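Local atomic coordinates of SnoaL-like domain-containing protein (Kribbella flavida, PDB entry 4GB5), a protein that is of unknown function but, having a SnoaL-like domain of the NTF2 clan, probably binds or transforms a small molecule in the pocket of its cone-shaped fold. Residues Glu12-Phe17 with Gly131-Ser135; Arg19-Ile23 with Arg35-Asp39; Val97-Trp102 with Asp113-Val118; Phe120-Glu124 with Ser136-Thr140. The contacts are given in a common frame with arbitrary orientation. Where two conformers were deposited one is given. Residues are numbered along the deposited sequence.

From the N terminus, helix 6-25 supplies the first segments of contacts 1 and 2. Contact 2 closes early, where the chain comes back through helix 32-36 into the short strand 37-38. Contact 3 opens and closes later, pairing strand 90-102 with the start of strand 114-128. Contact 4 then opens on 120-124; contact 1 closes at 131-135, and contact 4 follows at 136-140, so these two cross. Contacts 2 and 3 are both nested within the long loop closed by contact 1. Contacts 3 and 4 hold three consecutive sheet strands edge to edge, while contact 1 lays helix 6-25 against strand 131-145 of that sheet, and contact 2 lays it against helix 32-36 and strand 37-38.

Contact 1 of 4, residues Glu12-Phe17 with Gly131-Ser135; sequences EIIELF and GWRLS
Residues 12-17 are helical, Leu16 N bonding Glu12 O and Phe17 N bonding Ile14 O, both at 3.0 Å, and residues 131-135 open a strand; the short axes approach to 8.4 Å and cross at -51°. Gly131 starts the strand at phi/psi 107/177, where a CB would hit the preceding carbonyl oxygen. The nearest CA pairs are Ile13 with Trp132 (6.4 Å) and Leu16 with Arg133 (7.2 Å). Trp132 and Leu134 point toward the helix, Arg133 away. The Trp132 indole (chi1 m, chi2 94°) turns one face to Ile13 (m, t): Ile13 CD1 is 3.7 Å from the centroid of the six-membered ring, 6° off its normal, a CH-pi contact. Leu16 (m, t) fits between the two strand side chains, its CD1 3.9 Å from Trp132 CB and 4.1 Å from Leu134 CG. Phe17 CE2 meets Leu134 CD2 at 4.0 Å. No hydrogen bond crosses and the packing is mostly apolar, as expected of the NTF2-like N-terminal helix; Glu12 OE1 reaches the indole edge, 3.6 Å from Trp132 CD1. Trp132 NE1 is hydrogen-bonded to Asp9 OD1, one turn before Ile13. Ile13 touches Ala91 and Ile93 of strand 90-102, and Phe17 meets His82 of strand 74-87 edge-to-face.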
loop_
_atom_site.group_PDB
_atom_site.type_symbol
_atom_site.label_atom_id
_atom_site.label_comp_id
_atom_site.label_asym_id
_atom_site.label_seq_id
_atom_site.Cartn_x
_atom_site.Cartn_y
_atom_site.Cartn_z
ATOM N N GLU A 12 -5.346 -11.327 -11.895
ATOM C CA GLU A 12 -5.694 -10.359 -12.924
ATOM C C GLU A 12 -6.626 -9.283 -12.369
ATOM O O GLU A 12 -6.491 -8.087 -12.717
ATOM C CB GLU A 12 -6.272 -11.043 -14.169
ATOM C CG GLU A 12 -5.217 -11.781 -15.005
ATOM C CD GLU A 12 -5.794 -12.491 -16.205
ATOM O OE1 GLU A 12 -7.028 -12.435 -16.395
ATOM O OE2 GLU A 12 -5.001 -13.092 -16.971
ATOM N N ILE A 13 -7.536 -9.688 -11.484
ATOM C CA ILE A 13 -8.471 -8.750 -10.846
ATOM C C ILE A 13 -7.684 -7.823 -9.928
ATOM O O ILE A 13 -7.912 -6.597 -9.921
ATOM C CB ILE A 13 -9.578 -9.497 -10.117
ATOM C CG1 ILE A 13 -10.510 -10.136 -11.128
ATOM C CG2 ILE A 13 -10.370 -8.576 -9.150
ATOM C CD1 ILE A 13 -11.448 -11.129 -10.463
ATOM N N ILE A 14 -6.757 -8.357 -9.142
ATOM C CA ILE A 14 -5.937 -7.493 -8.286
ATOM C C ILE A 14 -5.131 -6.533 -9.155
ATOM O O ILE A 14 -5.048 -5.332 -8.844
ATOM C CB ILE A 14 -5.090 -8.301 -7.273
ATOM C CG1 ILE A 14 -6.015 -8.956 -6.277
ATOM C CG2 ILE A 14 -4.071 -7.406 -6.542
ATOM C CD1 ILE A 14 -5.397 -9.940 -5.342
ATOM N N GLU A 15 -4.539 -7.019 -10.222
ATOM C CA GLU A 15 -3.738 -6.148 -11.096
ATOM C C GLU A 15 -4.572 -5.040 -11.674
ATOM O O GLU A 15 -4.061 -3.942 -11.916
ATOM C CB GLU A 15 -3.118 -6.986 -12.204
ATOM C CG GLU A 15 -2.235 -6.248 -13.128
ATOM C CD GLU A 15 -1.466 -7.172 -14.043
ATOM O OE1 GLU A 15 -0.432 -7.757 -13.627
ATOM O OE2 GLU A 15 -1.926 -7.319 -15.192
ATOM N N LEU A 16 -5.862 -5.258 -11.916
ATOM C CA LEU A 16 -6.706 -4.176 -12.425
ATOM C C LEU A 16 -6.690 -2.967 -11.548
ATOM O O LEU A 16 -6.833 -1.831 -12.033
ATOM C CB LEU A 16 -8.178 -4.555 -12.512
ATOM C CG LEU A 16 -8.636 -5.294 -13.721
ATOM C CD1 LEU A 16 -10.080 -5.672 -13.557
ATOM C CD2 LEU A 16 -8.491 -4.384 -14.934
ATOM N N PHE A 17 -6.527 -3.177 -10.241
ATOM C CA PHE A 17 -6.456 -2.048 -9.325
ATOM C C PHE A 17 -5.160 -1.261 -9.474
ATOM O O PHE A 17 -5.145 -0.060 -9.217
ATOM C CB PHE A 17 -6.679 -2.512 -7.877
ATOM C CG PHE A 17 -8.093 -2.811 -7.613
ATOM C CD1 PHE A 17 -8.912 -1.823 -7.050
ATOM C CD2 PHE A 17 -8.674 -4.012 -7.943
ATOM C CE1 PHE A 17 -10.243 -2.042 -6.798
ATOM C CE2 PHE A 17 -10.010 -4.230 -7.735
ATOM C CZ PHE A 17 -10.818 -3.253 -7.141
ATOM N N GLY A 131 -10.662 -9.716 -21.253
ATOM C CA GLY A 131 -10.133 -9.829 -19.909
ATOM C C GLY A 131 -11.024 -9.170 -18.863
ATOM O O GLY A 131 -12.075 -8.594 -19.171
ATOM N N TRP A 132 -10.621 -9.289 -17.611
ATOM C CA TRP A 132 -11.374 -8.695 -16.511
ATOM C C TRP A 132 -11.446 -7.187 -16.639
ATOM O O TRP A 132 -10.446 -6.528 -17.000
ATOM C CB TRP A 132 -10.790 -9.097 -15.166
ATOM C CG TRP A 132 -11.075 -10.535 -14.815
ATOM C CD1 TRP A 132 -10.263 -11.626 -15.054
ATOM C CD2 TRP A 132 -12.267 -11.055 -14.194
ATOM N NE1 TRP A 132 -10.881 -12.775 -14.613
ATOM C CE2 TRP A 132 -12.102 -12.452 -14.067
ATOM C CE3 TRP A 132 -13.433 -10.463 -13.684
ATOM C CZ2 TRP A 132 -13.076 -13.271 -13.481
ATOM C CZ3 TRP A 132 -14.411 -11.279 -13.113
ATOM C CH2 TRP A 132 -14.221 -12.669 -13.022
ATOM N N ARG A 133 -12.602 -6.629 -16.271
ATOM C CA ARG A 133 -12.785 -5.183 -16.221
ATOM C C ARG A 133 -13.609 -4.799 -15.006
ATOM O O ARG A 133 -14.485 -5.557 -14.565
ATOM C CB ARG A 133 -13.583 -4.698 -17.474
ATOM C CG ARG A 133 -12.879 -4.867 -18.841
ATOM C CD ARG A 133 -11.653 -3.990 -18.963
ATOM N NE ARG A 133 -11.057 -4.054 -20.299
ATOM C CZ ARG A 133 -10.197 -4.973 -20.696
ATOM N NH1 ARG A 133 -9.792 -5.931 -19.897
ATOM N NH2 ARG A 133 -9.703 -4.900 -21.934
ATOM N N LEU A 134 -13.342 -3.620 -14.475
ATOM C CA LEU A 134 -14.107 -3.095 -13.360
ATOM C C LEU A 134 -15.390 -2.442 -13.896
ATOM O O LEU A 134 -15.336 -1.457 -14.647
ATOM C CB LEU A 134 -13.284 -2.063 -12.572
ATOM C CG LEU A 134 -12.061 -2.563 -11.815
ATOM C CD1 LEU A 134 -11.305 -1.445 -11.160
ATOM C CD2 LEU A 134 -12.478 -3.581 -10.768
ATOM N N SER A 135 -16.528 -3.000 -13.508
ATOM C CA SER A 135 -17.846 -2.577 -13.989
ATOM C C SER A 135 -18.585 -1.663 -13.026
ATOM O O SER A 135 -19.508 -0.976 -13.427
ATOM C CB SER A 135 -18.726 -3.802 -14.260
ATOM O OG SER A 135 -18.755 -4.626 -13.099
#

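Contact 2 of 4, residues Arg19-Ile23 with Arg35-Asp39; sequences RYADI and RVHTD
Arg19, on the helical run 19-23, begins the contact: its CB lies 3.5 Å from CG2 of Val36 (chi1 t), while its guanidinium turns to a salt bridge with Glu15 one turn back. Tyr20 comes next and sets the register, with CA atoms of Tyr20 and Val36 6.3 Å apart and Tyr20 CB 4.1 Å from Val36 CG1. With chi1 t, the Tyr20 ring swings alongside His37: CD1 stands 3.6 Å from His37 NE2, the rings meeting rim to rim with centroids 5.7 Å apart and planes at 81°. The partner chain changes conformation here. Arg35 and Val36 end helix 32-36, and His37 (phi/psi -119/154) is the first residue to leave helical angles and enters the short strand 37-38. In an NTF2-like fold the N-terminal helix and the curved sheet enclose the cone's interior, and Tyr20 and His37 probably sit on that inner side: Tyr121 meets the Tyr20 ring edge-to-face and Tyr61 meets that of His37 in the same way. His37 ND1 is hydrogen-bonded to Leu134 O. Asp22 points sideways, and its OD1 is hydrogen-bonded to His94 NE2 of the second subunit. Ile23 (m, t), one turn after Arg19, returns to the interface, its CD1 3.8 Å from Val36 CG2 and 4.0 Å from His37 CD2.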
loop_
_atom_site.group_PDB
_atom_site.type_symbol
_atom_site.label_atom_id
_atom_site.label_comp_id
_atom_site.label_asym_id
_atom_site.label_seq_id
_atom_site.Cartn_x
_atom_site.Cartn_y
_atom_site.Cartn_z
ATOM N N ARG A 19 -3.704 -0.850 -12.485
ATOM C CA ARG A 19 -4.031 -0.094 -13.677
ATOM C C ARG A 19 -5.045 1.017 -13.380
ATOM O O ARG A 19 -4.974 2.119 -13.960
ATOM C CB ARG A 19 -4.552 -1.031 -14.769
ATOM C CG ARG A 19 -3.568 -2.113 -15.206
ATOM C CD ARG A 19 -3.956 -2.679 -16.560
ATOM N NE ARG A 19 -2.794 -2.943 -17.408
ATOM C CZ ARG A 19 -2.215 -4.128 -17.548
ATOM N NH1 ARG A 19 -1.170 -4.265 -18.344
ATOM N NH2 ARG A 19 -2.681 -5.183 -16.899
ATOM N N TYR A 20 -5.997 0.754 -12.486
ATOM C CA TYR A 20 -6.956 1.774 -12.078
ATOM C C TYR A 20 -6.246 2.968 -11.472
ATOM O O TYR A 20 -6.530 4.134 -11.791
ATOM C CB TYR A 20 -7.961 1.191 -11.067
ATOM C CG TYR A 20 -8.933 2.224 -10.481
ATOM C CD1 TYR A 20 -10.129 2.470 -11.066
ATOM C CD2 TYR A 20 -8.611 2.958 -9.336
ATOM C CE1 TYR A 20 -11.007 3.388 -10.567
ATOM C CE2 TYR A 20 -9.479 3.877 -8.812
ATOM C CZ TYR A 20 -10.682 4.090 -9.430
ATOM O OH TYR A 20 -11.558 5.022 -8.918
ATOM N N ALA A 21 -5.338 2.689 -10.571
ATOM C CA ALA A 21 -4.539 3.760 -9.938
ATOM C C ALA A 21 -3.691 4.494 -10.932
ATOM O O ALA A 21 -3.545 5.708 -10.849
ATOM C CB ALA A 21 -3.707 3.204 -8.798
ATOM N N ASP A 22 -3.219 3.776 -11.934
ATOM C CA ASP A 22 -2.446 4.405 -12.994
ATOM C C ASP A 22 -3.263 5.404 -13.832
ATOM O O ASP A 22 -2.722 6.405 -14.257
ATOM C CB ASP A 22 -1.898 3.361 -13.965
ATOM C CG ASP A 22 -0.767 2.525 -13.382
ATOM O OD1 ASP A 22 -0.023 3.065 -12.515
ATOM O OD2 ASP A 22 -0.573 1.365 -13.865
ATOM N N ILE A 23 -4.552 5.144 -14.071
ATOM C CA ILE A 23 -5.389 6.102 -14.815
ATOM C C ILE A 23 -5.251 7.472 -14.209
ATOM O O ILE A 23 -4.931 8.452 -14.904
ATOM C CB ILE A 23 -6.879 5.670 -14.830
ATOM C CG1 ILE A 23 -7.046 4.468 -15.752
ATOM C CG2 ILE A 23 -7.780 6.791 -15.339
ATOM C CD1 ILE A 23 -8.361 3.726 -15.582
ATOM N N ARG A 35 -8.971 -0.330 -20.979
ATOM C CA ARG A 35 -8.309 -1.545 -20.521
ATOM C C ARG A 35 -8.706 -1.929 -19.114
ATOM O O ARG A 35 -8.450 -3.050 -18.654
ATOM C CB ARG A 35 -6.803 -1.324 -20.554
ATOM C CG ARG A 35 -6.367 -0.991 -21.977
ATOM C CD ARG A 35 -4.868 -0.951 -22.132
ATOM N NE ARG A 35 -4.537 -0.484 -23.480
ATOM C CZ ARG A 35 -4.449 -1.253 -24.563
ATOM N NH1 ARG A 35 -4.632 -2.563 -24.482
ATOM N NH2 ARG A 35 -4.155 -0.700 -25.737
ATOM N N VAL A 36 -9.277 -0.981 -18.374
ATOM C CA VAL A 36 -9.638 -1.199 -16.961
ATOM C C VAL A 36 -11.118 -1.376 -16.657
ATOM O O VAL A 36 -11.484 -2.120 -15.760
ATOM C CB VAL A 36 -9.105 -0.025 -16.111
ATOM C CG1 VAL A 36 -9.495 -0.069 -14.666
ATOM C CG2 VAL A 36 -7.582 0.023 -16.227
ATOM N N HIS A 37 -11.946 -0.653 -17.400
ATOM C CA HIS A 37 -13.387 -0.541 -17.124
ATOM C C HIS A 37 -14.264 -1.064 -18.248
ATOM O O HIS A 37 -13.876 -1.101 -19.432
ATOM C CB HIS A 37 -13.709 0.954 -16.921
ATOM C CG HIS A 37 -13.090 1.535 -15.680
ATOM N ND1 HIS A 37 -13.443 1.102 -14.420
ATOM C CD2 HIS A 37 -12.181 2.521 -15.499
ATOM C CE1 HIS A 37 -12.736 1.759 -13.519
ATOM N NE2 HIS A 37 -11.977 2.641 -14.139
ATOM N N THR A 38 -15.461 -1.470 -17.859
ATOM C CA THR A 38 -16.505 -1.668 -18.847
ATOM C C THR A 38 -17.076 -0.339 -19.383
ATOM O O THR A 38 -16.846 0.744 -18.834
ATOM C CB THR A 38 -17.676 -2.466 -18.237
ATOM O OG1 THR A 38 -18.169 -1.774 -17.105
ATOM C CG2 THR A 38 -17.263 -3.869 -17.778
ATOM N N ASP A 39 -17.827 -0.433 -20.484
ATOM C CA ASP A 39 -18.534 0.705 -21.069
ATOM C C ASP A 39 -19.947 0.218 -21.311
ATOM O O ASP A 39 -20.154 -0.587 -22.209
ATOM C CB ASP A 39 -17.902 1.117 -22.397
ATOM C CG ASP A 39 -18.429 2.436 -22.921
ATOM O OD1 ASP A 39 -19.330 3.023 -22.274
ATOM O OD2 ASP A 39 -17.982 2.858 -24.021
#

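Contact 3 of 4, residues Val97-Trp102 with Asp113-Val118; sequences VRAEHW and DRWLVV
Two extended strands run antiparallel, axes 4.6 Å apart at 164°, in the register Arg98-Val118 through Trp102-Arg114. Ala99-Val117 and His101-Trp115 are the hydrogen-bonded pairs: Ala99 N to Val117 O (2.8 Å) and Val117 N to Ala99 O (2.9 Å), then His101 N to Trp115 O (2.9 Å) and Trp115 N to His101 O (2.8 Å). Trp115 O also accepts from His101 ND1 (2.9 Å), and the imidazole (chi1 -45°) lies face-to-face on the Trp115 six-membered ring, centroids 4.2 Å apart and planes at 25°. On the Arg98-Glu100-Trp102 face, Arg114 CG lies 3.7 Å from the centroid of the Trp102 five-membered ring. A water accepts from Arg114 NE (2.9 Å) and donates to Glu100 OE2 (2.6 Å), while Arg114 NH1 pairs with Glu145. Arg98 NH1 bridges Glu100 OE2 (3.1 Å); Arg98 NH2 bridges Glu100 of the third subunit, and Glu100 receives Arg98 of the second. Glu100 carboxylates thus offset Arg98 side chains that come close between subunits, so this face is part of the assembly interface.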
loop_
_atom_site.group_PDB
_atom_site.type_symbol
_atom_site.label_atom_id
_atom_site.label_comp_id
_atom_site.label_asym_id
_atom_site.label_seq_id
_atom_site.Cartn_x
_atom_site.Cartn_y
_atom_site.Cartn_z
ATOM N N VAL A 97 -8.123 2.094 0.223
ATOM C CA VAL A 97 -7.509 3.136 -0.579
ATOM C C VAL A 97 -7.099 4.320 0.241
ATOM O O VAL A 97 -7.838 4.798 1.093
ATOM C CB VAL A 97 -8.437 3.571 -1.765
ATOM C CG1 VAL A 97 -9.771 4.022 -1.332
ATOM C CG2 VAL A 97 -7.753 4.675 -2.620
ATOM N N ARG A 98 -5.898 4.804 -0.062
ATOM C CA ARG A 98 -5.393 6.077 0.434
ATOM C C ARG A 98 -5.058 6.941 -0.764
ATOM O O ARG A 98 -4.111 6.616 -1.514
ATOM C CB ARG A 98 -4.168 5.831 1.306
ATOM C CG ARG A 98 -3.616 7.127 1.940
ATOM C CD ARG A 98 -2.495 6.827 2.925
ATOM N NE ARG A 98 -2.198 7.965 3.733
ATOM C CZ ARG A 98 -1.507 9.031 3.363
ATOM N NH1 ARG A 98 -0.975 9.106 2.151
ATOM N NH2 ARG A 98 -1.301 9.994 4.216
ATOM N N ALA A 99 -5.815 8.026 -0.972
ATOM C CA ALA A 99 -5.670 8.829 -2.203
ATOM C C ALA A 99 -5.238 10.230 -1.794
ATOM O O ALA A 99 -5.965 10.916 -1.077
ATOM C CB ALA A 99 -6.957 8.892 -2.965
ATOM N N GLU A 100 -4.077 10.634 -2.267
ATOM C CA GLU A 100 -3.508 11.956 -2.043
ATOM C C GLU A 100 -3.665 12.781 -3.306
ATOM O O GLU A 100 -3.393 12.282 -4.394
ATOM C CB GLU A 100 -2.026 11.867 -1.731
ATOM C CG GLU A 100 -1.733 11.224 -0.408
ATOM C CD GLU A 100 -0.292 10.776 -0.314
ATOM O OE1 GLU A 100 0.123 9.866 -1.091
ATOM O OE2 GLU A 100 0.430 11.337 0.522
ATOM N N HIS A 101 -4.031 14.062 -3.153
ATOM C CA HIS A 101 -4.206 14.952 -4.304
ATOM C C HIS A 101 -3.566 16.298 -3.928
ATOM O O HIS A 101 -3.987 16.946 -2.943
ATOM C CB HIS A 101 -5.680 15.217 -4.597
ATOM C CG HIS A 101 -6.563 14.012 -4.564
ATOM N ND1 HIS A 101 -6.971 13.415 -3.389
ATOM C CD2 HIS A 101 -7.204 13.345 -5.557
ATOM C CE1 HIS A 101 -7.781 12.409 -3.653
ATOM N NE2 HIS A 101 -7.921 12.329 -4.965
ATOM N N TRP A 102 -2.554 16.716 -4.678
ATOM C CA TRP A 102 -1.836 17.957 -4.407
ATOM C C TRP A 102 -2.281 19.048 -5.325
ATOM O O TRP A 102 -2.264 18.882 -6.542
ATOM C CB TRP A 102 -0.345 17.727 -4.536
ATOM C CG TRP A 102 0.255 16.907 -3.391
ATOM C CD1 TRP A 102 0.644 17.384 -2.173
ATOM C CD2 TRP A 102 0.487 15.507 -3.371
ATOM N NE1 TRP A 102 1.108 16.349 -1.410
ATOM C CE2 TRP A 102 1.046 15.195 -2.129
ATOM C CE3 TRP A 102 0.304 14.481 -4.300
ATOM C CZ2 TRP A 102 1.396 13.906 -1.785
ATOM C CZ3 TRP A 102 0.686 13.203 -3.952
ATOM C CH2 TRP A 102 1.187 12.934 -2.694
ATOM N N ASP A 113 -2.114 22.128 1.017
ATOM C CA ASP A 113 -2.148 21.845 -0.395
ATOM C C ASP A 113 -2.482 20.414 -0.730
ATOM O O ASP A 113 -2.526 20.071 -1.889
ATOM C CB ASP A 113 -0.856 22.252 -1.079
ATOM C CG ASP A 113 0.319 21.389 -0.714
ATOM O OD1 ASP A 113 0.182 20.525 0.156
ATOM O OD2 ASP A 113 1.395 21.643 -1.321
ATOM N N ARG A 114 -2.778 19.592 0.260
ATOM C CA ARG A 114 -2.998 18.177 -0.031
ATOM C C ARG A 114 -4.339 17.708 0.491
ATOM O O ARG A 114 -4.617 17.774 1.700
ATOM C CB ARG A 114 -1.887 17.291 0.537
ATOM C CG ARG A 114 -1.919 15.828 0.104
ATOM C CD ARG A 114 -2.781 15.031 1.011
ATOM N NE ARG A 114 -2.147 14.685 2.279
ATOM C CZ ARG A 114 -2.568 15.009 3.499
ATOM N NH1 ARG A 114 -3.561 15.872 3.710
ATOM N NH2 ARG A 114 -1.905 14.544 4.562
ATOM N N TRP A 115 -5.189 17.264 -0.431
ATOM C CA TRP A 115 -6.478 16.683 -0.113
ATOM C C TRP A 115 -6.264 15.178 0.009
ATOM O O TRP A 115 -5.861 14.507 -0.934
ATOM C CB TRP A 115 -7.492 16.974 -1.247
ATOM C CG TRP A 115 -8.800 16.282 -1.105
ATOM C CD1 TRP A 115 -9.517 16.010 0.068
ATOM C CD2 TRP A 115 -9.606 15.774 -2.178
ATOM N NE1 TRP A 115 -10.699 15.363 -0.254
ATOM C CE2 TRP A 115 -10.749 15.196 -1.618
ATOM C CE3 TRP A 115 -9.441 15.722 -3.562
ATOM C CZ2 TRP A 115 -11.734 14.610 -2.401
ATOM C CZ3 TRP A 115 -10.399 15.127 -4.316
ATOM C CH2 TRP A 115 -11.557 14.604 -3.742
ATOM N N LEU A 116 -6.567 14.666 1.190
ATOM C CA LEU A 116 -6.443 13.238 1.491
ATOM C C LEU A 116 -7.791 12.598 1.646
ATOM O O LEU A 116 -8.640 13.110 2.384
ATOM C CB LEU A 116 -5.677 13.039 2.818
ATOM C CG LEU A 116 -5.384 11.574 3.152
ATOM C CD1 LEU A 116 -4.441 10.918 2.200
ATOM C CD2 LEU A 116 -4.854 11.543 4.601
ATOM N N VAL A 117 -7.988 11.484 0.937
ATOM C CA VAL A 117 -9.156 10.637 1.157
ATOM C C VAL A 117 -8.661 9.268 1.527
ATOM O O VAL A 117 -7.867 8.692 0.781
ATOM C CB VAL A 117 -9.987 10.498 -0.118
ATOM C CG1 VAL A 117 -11.158 9.529 0.121
ATOM C CG2 VAL A 117 -10.471 11.845 -0.536
ATOM N N VAL A 118 -9.123 8.736 2.663
ATOM C CA VAL A 118 -8.883 7.340 3.015
ATOM C C VAL A 118 -10.219 6.638 3.113
ATOM O O VAL A 118 -11.223 7.251 3.479
ATOM C CB VAL A 118 -8.070 7.150 4.313
ATOM C CG1 VAL A 118 -6.566 7.506 4.088
ATOM C CG2 VAL A 118 -8.650 7.914 5.411
HETATM O O HOH W 1 0.441 13.472 1.972
#

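Contact 4 of 4, residues Phe120-Glu124 with Ser136-Thr140; sequences FYDNE and SVKLT
This is in-register antiparallel pairing inside the beta-hairpin of strands 114-128 and 131-145, in the middle of the curved sheet. The axes are 4.8 Å apart at 170°, and residues match from Phe120-Thr140 to Glu124-Ser136. Phe120 and Thr140 exchange two backbone hydrogen bonds, each 2.9 Å from N to O. At the other end Glu124 N reaches Ser136 O at 3.0 Å, while Ser136 N to Glu124 O is weak at 3.4 Å. The pairing is irregular between: Asp122 N bonds Lys138 O (2.9 Å), but Lys138 N turns to the Asn123 side chain, OD1 at 3.0 Å (chi1 m). Asp122 O takes a water instead (2.7 Å), which also bonds Ser136 OG (2.7 Å). On the opposite face from Phe120 and Thr140, Tyr121 CD1 packs 4.1 Å from Val137 CG1 and its CE1 4.0 Å from Leu139 CD1. Tyr20 of helix 6-25 meets the Tyr121 ring edge-to-face, placing this apolar face on the helix-covered, concave side of the sheet characteristic of NTF2-like folds.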
loop_
_atom_site.group_PDB
_atom_site.type_symbol
_atom_site.label_atom_id
_atom_site.label_comp_id
_atom_site.label_asym_id
_atom_site.label_seq_id
_atom_site.Cartn_x
_atom_site.Cartn_y
_atom_site.Cartn_z
ATOM N N PHE A 120 -12.432 2.995 1.432
ATOM C CA PHE A 120 -12.561 1.671 0.821
ATOM C C PHE A 120 -13.194 1.739 -0.547
ATOM O O PHE A 120 -14.049 2.569 -0.812
ATOM C CB PHE A 120 -13.436 0.796 1.700
ATOM C CG PHE A 120 -13.100 0.872 3.140
ATOM C CD1 PHE A 120 -13.719 1.790 3.974
ATOM C CD2 PHE A 120 -12.108 0.059 3.639
ATOM C CE1 PHE A 120 -13.366 1.907 5.301
ATOM C CE2 PHE A 120 -11.734 0.167 4.974
ATOM C CZ PHE A 120 -12.371 1.097 5.810
ATOM N N TYR A 121 -12.765 0.828 -1.413
ATOM C CA TYR A 121 -13.495 0.508 -2.621
ATOM C C TYR A 121 -14.307 -0.731 -2.348
ATOM O O TYR A 121 -13.822 -1.674 -1.703
ATOM C CB TYR A 121 -12.562 0.233 -3.815
ATOM C CG TYR A 121 -11.873 1.473 -4.313
ATOM C CD1 TYR A 121 -12.598 2.563 -4.787
ATOM C CD2 TYR A 121 -10.490 1.559 -4.329
ATOM C CE1 TYR A 121 -11.951 3.702 -5.232
ATOM C CE2 TYR A 121 -9.865 2.668 -4.788
ATOM C CZ TYR A 121 -10.564 3.739 -5.197
ATOM O OH TYR A 121 -9.899 4.882 -5.658
ATOM N N ASP A 122 -15.545 -0.736 -2.873
ATOM C CA ASP A 122 -16.374 -1.919 -2.907
ATOM C C ASP A 122 -16.913 -2.018 -4.326
ATOM O O ASP A 122 -17.880 -1.370 -4.706
ATOM C CB ASP A 122 -17.460 -1.899 -1.861
ATOM C CG ASP A 122 -16.902 -1.983 -0.467
ATOM O OD1 ASP A 122 -16.563 -3.117 -0.038
ATOM O OD2 ASP A 122 -16.752 -0.923 0.171
ATOM N N ASN A 123 -16.148 -2.741 -5.142
ATOM C CA ASN A 123 -16.258 -2.706 -6.583
ATOM C C ASN A 123 -16.736 -4.033 -7.140
ATOM O O ASN A 123 -16.745 -5.037 -6.431
ATOM C CB ASN A 123 -14.880 -2.406 -7.175
ATOM C CG ASN A 123 -14.448 -0.985 -6.969
ATOM O OD1 ASN A 123 -15.114 -0.209 -6.276
ATOM N ND2 ASN A 123 -13.276 -0.620 -7.544
ATOM N N GLU A 124 -17.170 -4.025 -8.395
ATOM C CA GLU A 124 -17.501 -5.238 -9.130
ATOM C C GLU A 124 -16.660 -5.332 -10.376
ATOM O O GLU A 124 -16.290 -4.312 -10.985
ATOM C CB GLU A 124 -19.005 -5.315 -9.489
ATOM C CG GLU A 124 -19.892 -5.336 -8.252
ATOM C CD GLU A 124 -21.385 -5.168 -8.499
ATOM O OE1 GLU A 124 -21.795 -4.886 -9.633
ATOM O OE2 GLU A 124 -22.151 -5.304 -7.527
ATOM N N SER A 136 -18.195 -1.665 -11.758
ATOM C CA SER A 136 -18.763 -0.770 -10.790
ATOM C C SER A 136 -17.687 -0.343 -9.804
ATOM O O SER A 136 -16.944 -1.183 -9.273
ATOM C CB SER A 136 -19.901 -1.472 -10.033
ATOM O OG SER A 136 -20.383 -0.668 -8.991
ATOM N N VAL A 137 -17.595 0.960 -9.540
ATOM C CA VAL A 137 -16.662 1.506 -8.560
ATOM C C VAL A 137 -17.460 2.235 -7.492
ATOM O O VAL A 137 -18.313 3.090 -7.827
ATOM C CB VAL A 137 -15.696 2.509 -9.213
ATOM C CG1 VAL A 137 -14.738 3.135 -8.206
ATOM C CG2 VAL A 137 -14.923 1.838 -10.317
ATOM N N LYS A 138 -17.212 1.901 -6.244
ATOM C CA LYS A 138 -17.848 2.590 -5.143
ATOM C C LYS A 138 -16.806 2.920 -4.095
ATOM O O LYS A 138 -16.124 2.030 -3.584
ATOM C CB LYS A 138 -18.938 1.761 -4.520
ATOM C CG LYS A 138 -19.545 2.394 -3.286
ATOM C CD LYS A 138 -20.649 1.516 -2.735
ATOM C CE LYS A 138 -21.288 2.058 -1.461
ATOM N NZ LYS A 138 -22.340 1.084 -0.959
ATOM N N LEU A 139 -16.680 4.206 -3.770
ATOM C CA LEU A 139 -15.737 4.666 -2.829
ATOM C C LEU A 139 -16.485 5.119 -1.589
ATOM O O LEU A 139 -17.331 5.980 -1.694
ATOM C CB LEU A 139 -14.984 5.844 -3.422
ATOM C CG LEU A 139 -14.116 6.666 -2.481
ATOM C CD1 LEU A 139 -13.010 5.781 -1.953
ATOM C CD2 LEU A 139 -13.567 7.947 -3.146
ATOM N N THR A 140 -16.136 4.556 -0.441
ATOM C CA THR A 140 -16.663 4.953 0.873
ATOM C C THR A 140 -15.503 5.561 1.680
ATOM O O THR A 140 -14.539 4.873 2.008
ATOM C CB THR A 140 -17.254 3.737 1.592
ATOM O OG1 THR A 140 -18.344 3.175 0.847
ATOM C CG2 THR A 140 -17.811 4.156 2.965
HETATM O O HOH W 2 -17.241 1.489 -0.844
HETATM O O HOH W 3 -19.816 -1.550 -6.556
#